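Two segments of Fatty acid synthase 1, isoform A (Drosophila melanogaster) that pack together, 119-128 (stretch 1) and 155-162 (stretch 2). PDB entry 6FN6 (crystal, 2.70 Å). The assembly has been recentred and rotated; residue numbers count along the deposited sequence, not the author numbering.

Stretch 1, residues 119-128: EQTPSAVAKE
Stretch 2 155-162: SDTVASTG

Residues 119-128 form an irregular, largely extended segment, with phi/psi near -55/145 at Pro122 and -73/135 at Ser123; Ala124 (-118/23) and Val125 (-70/-35) interrupt the extension before it resumes at Ala126. This segment lies against a compact loop, 155-162, in which a type I turn runs from Asp156 to Ala159, closed by Ala159 N to Asp156 O (2.9 Å). Ala159 then adopts positive phi (57/49), and Asp156 N bonds Thr161 O (3.1 Å) where strand 161-162 begins. The two segments run in opposite senses: CA of Pro122 lies 5.8 Å from CA of Thr161, and CA of Glu128 4.3 Å from CA of Asp156. Together they bury 491 Å².

One direct hydrogen bond joins them, from Ser123 N to Asp156 OD2 (3.3 Å, 162°). The Asp156 carboxylate (chi1 p, chi2 -19°) is held by its own loop: OD1 accepts from Ser160 N (2.7 Å) and Thr161 N (3.2 Å), while OD2 receives a very short bond from Ser160 OG (2.5 Å; Ser160 chi1 p). Backbone amides and a hydroxyl thus gather around the acid, which also reaches across to the neighbouring segment. Gln120 (m, t) brings NE2 within 3.0 Å of Ser160 O, but the angle is too poor for a hydrogen bond.

Van der Waals contacts fill the remaining interface. Thr161 (chi1 t) places CG2 3.6 Å from Pro122 CB. Ser123 (chi1 t) points toward the loop, its CB 3.7 Å from Val158 CG2 (Val158 chi1 m) and its OG 3.8 Å from Thr157 CG2. Thr157 (chi1 t) also sets OG1 3.8 Å from Ala126 CB.

A water links the segments further along, donating to Lys127 O (2.6 Å from the water oxygen) and accepting a weak bond from Thr157 OG1 (3.3 Å).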

# COMPACT_ATOMS: atom_id res chain seq x y z
N GLU A 119 29.31 20.97 5.91
CA GLU A 119 29.96 20.17 6.94
C GLU A 119 29.53 20.55 8.35
O GLU A 119 29.24 21.71 8.63
CB GLU A 119 31.48 20.30 6.82
CG GLU A 119 32.07 19.63 5.59
CD GLU A 119 33.59 19.60 5.61
OE1 GLU A 119 34.16 19.14 6.63
OE2 GLU A 119 34.21 20.03 4.62
N GLN A 120 29.48 19.55 9.23
CA GLN A 120 29.14 19.77 10.63
C GLN A 120 30.39 20.02 11.46
O GLN A 120 31.49 19.60 11.08
CB GLN A 120 28.38 18.57 11.19
CG GLN A 120 26.99 18.37 10.60
CD GLN A 120 26.37 17.04 11.00
OE1 GLN A 120 25.39 17.00 11.74
NE2 GLN A 120 26.94 15.95 10.50
N THR A 121 30.23 20.70 12.59
CA THR A 121 31.34 20.91 13.51
C THR A 121 31.56 19.65 14.34
O THR A 121 30.62 19.16 14.97
CB THR A 121 31.08 22.10 14.46
OG1 THR A 121 30.71 23.26 13.71
CG2 THR A 121 32.33 22.41 15.27
N PRO A 122 32.79 19.10 14.32
CA PRO A 122 33.03 17.86 15.08
C PRO A 122 32.66 17.98 16.56
O PRO A 122 32.82 19.05 17.14
CB PRO A 122 34.53 17.63 14.92
CG PRO A 122 34.90 18.33 13.67
CD PRO A 122 33.99 19.53 13.59
N SER A 123 32.15 16.89 17.13
CA SER A 123 31.81 16.86 18.55
C SER A 123 33.07 16.82 19.40
O SER A 123 33.99 16.06 19.12
CB SER A 123 30.92 15.66 18.85
OG SER A 123 30.57 15.62 20.23
N ALA A 124 33.10 17.64 20.45
CA ALA A 124 34.24 17.70 21.35
C ALA A 124 33.84 17.29 22.76
O ALA A 124 34.49 17.67 23.73
CB ALA A 124 34.82 19.10 21.34
N VAL A 125 32.76 16.53 22.87
CA VAL A 125 32.26 16.08 24.17
C VAL A 125 33.22 15.06 24.77
O VAL A 125 33.37 14.98 25.99
CB VAL A 125 30.83 15.50 24.04
CG1 VAL A 125 30.35 14.94 25.38
CG2 VAL A 125 29.88 16.57 23.55
N ALA A 126 33.83 14.26 23.91
CA ALA A 126 34.82 13.28 24.33
C ALA A 126 35.86 13.12 23.23
O ALA A 126 35.67 13.62 22.12
CB ALA A 126 34.17 11.95 24.66
N LYS A 127 36.95 12.43 23.52
CA LYS A 127 38.02 12.26 22.55
C LYS A 127 37.48 11.60 21.28
O LYS A 127 36.56 10.80 21.34
CB LYS A 127 39.17 11.42 23.13
CG LYS A 127 40.38 11.32 22.22
CD LYS A 127 41.62 10.79 22.94
CE LYS A 127 42.86 10.98 22.08
NZ LYS A 127 44.11 10.75 22.85
N GLU A 128 38.06 11.96 20.14
CA GLU A 128 37.66 11.37 18.87
C GLU A 128 38.14 9.93 18.81
O GLU A 128 39.08 9.54 19.52
CB GLU A 128 38.21 12.17 17.69
CG GLU A 128 39.68 11.91 17.36
CD GLU A 128 40.11 12.59 16.07
OE1 GLU A 128 41.19 12.23 15.54
OE2 GLU A 128 39.37 13.47 15.58
N SER A 155 36.63 9.17 13.32
CA SER A 155 35.25 9.49 13.68
C SER A 155 35.22 10.22 15.02
O SER A 155 36.01 9.92 15.91
CB SER A 155 34.40 8.23 13.76
OG SER A 155 33.15 8.51 14.39
N ASP A 156 34.30 11.16 15.17
CA ASP A 156 34.11 11.82 16.45
C ASP A 156 33.31 10.90 17.37
O ASP A 156 32.76 9.89 16.93
CB ASP A 156 33.41 13.18 16.27
CG ASP A 156 32.01 13.05 15.72
OD1 ASP A 156 31.67 12.00 15.14
OD2 ASP A 156 31.24 14.03 15.85
N THR A 157 33.26 11.24 18.65
CA THR A 157 32.72 10.35 19.67
C THR A 157 31.26 9.96 19.40
O THR A 157 30.83 8.88 19.81
CB THR A 157 32.82 10.97 21.08
OG1 THR A 157 32.19 10.11 22.03
CG2 THR A 157 32.16 12.34 21.12
N VAL A 158 30.50 10.82 18.73
CA VAL A 158 29.10 10.53 18.44
C VAL A 158 28.88 10.11 16.99
O VAL A 158 27.76 9.83 16.58
CB VAL A 158 28.19 11.73 18.78
CG1 VAL A 158 28.22 12.01 20.28
CG2 VAL A 158 28.61 12.97 17.98
N ALA A 159 29.96 10.06 16.22
CA ALA A 159 29.88 9.68 14.81
C ALA A 159 28.93 10.60 14.04
O ALA A 159 28.05 10.14 13.32
CB ALA A 159 29.44 8.23 14.68
N SER A 160 29.11 11.91 14.22
CA SER A 160 28.37 12.89 13.44
C SER A 160 29.22 13.33 12.26
O SER A 160 28.71 13.68 11.20
CB SER A 160 27.99 14.09 14.31
OG SER A 160 29.14 14.78 14.76
N THR A 161 30.54 13.32 12.46
CA THR A 161 31.49 13.60 11.39
C THR A 161 32.65 12.62 11.48
O THR A 161 32.89 12.02 12.53
CB THR A 161 32.01 15.05 11.46
OG1 THR A 161 32.83 15.32 10.32
CG2 THR A 161 32.81 15.28 12.73
N GLY A 162 33.36 12.45 10.38
CA GLY A 162 34.50 11.54 10.34
C GLY A 162 35.17 11.54 8.99
O GLY A 162 34.93 12.42 8.16
O HOH W 1 35.22 8.99 22.63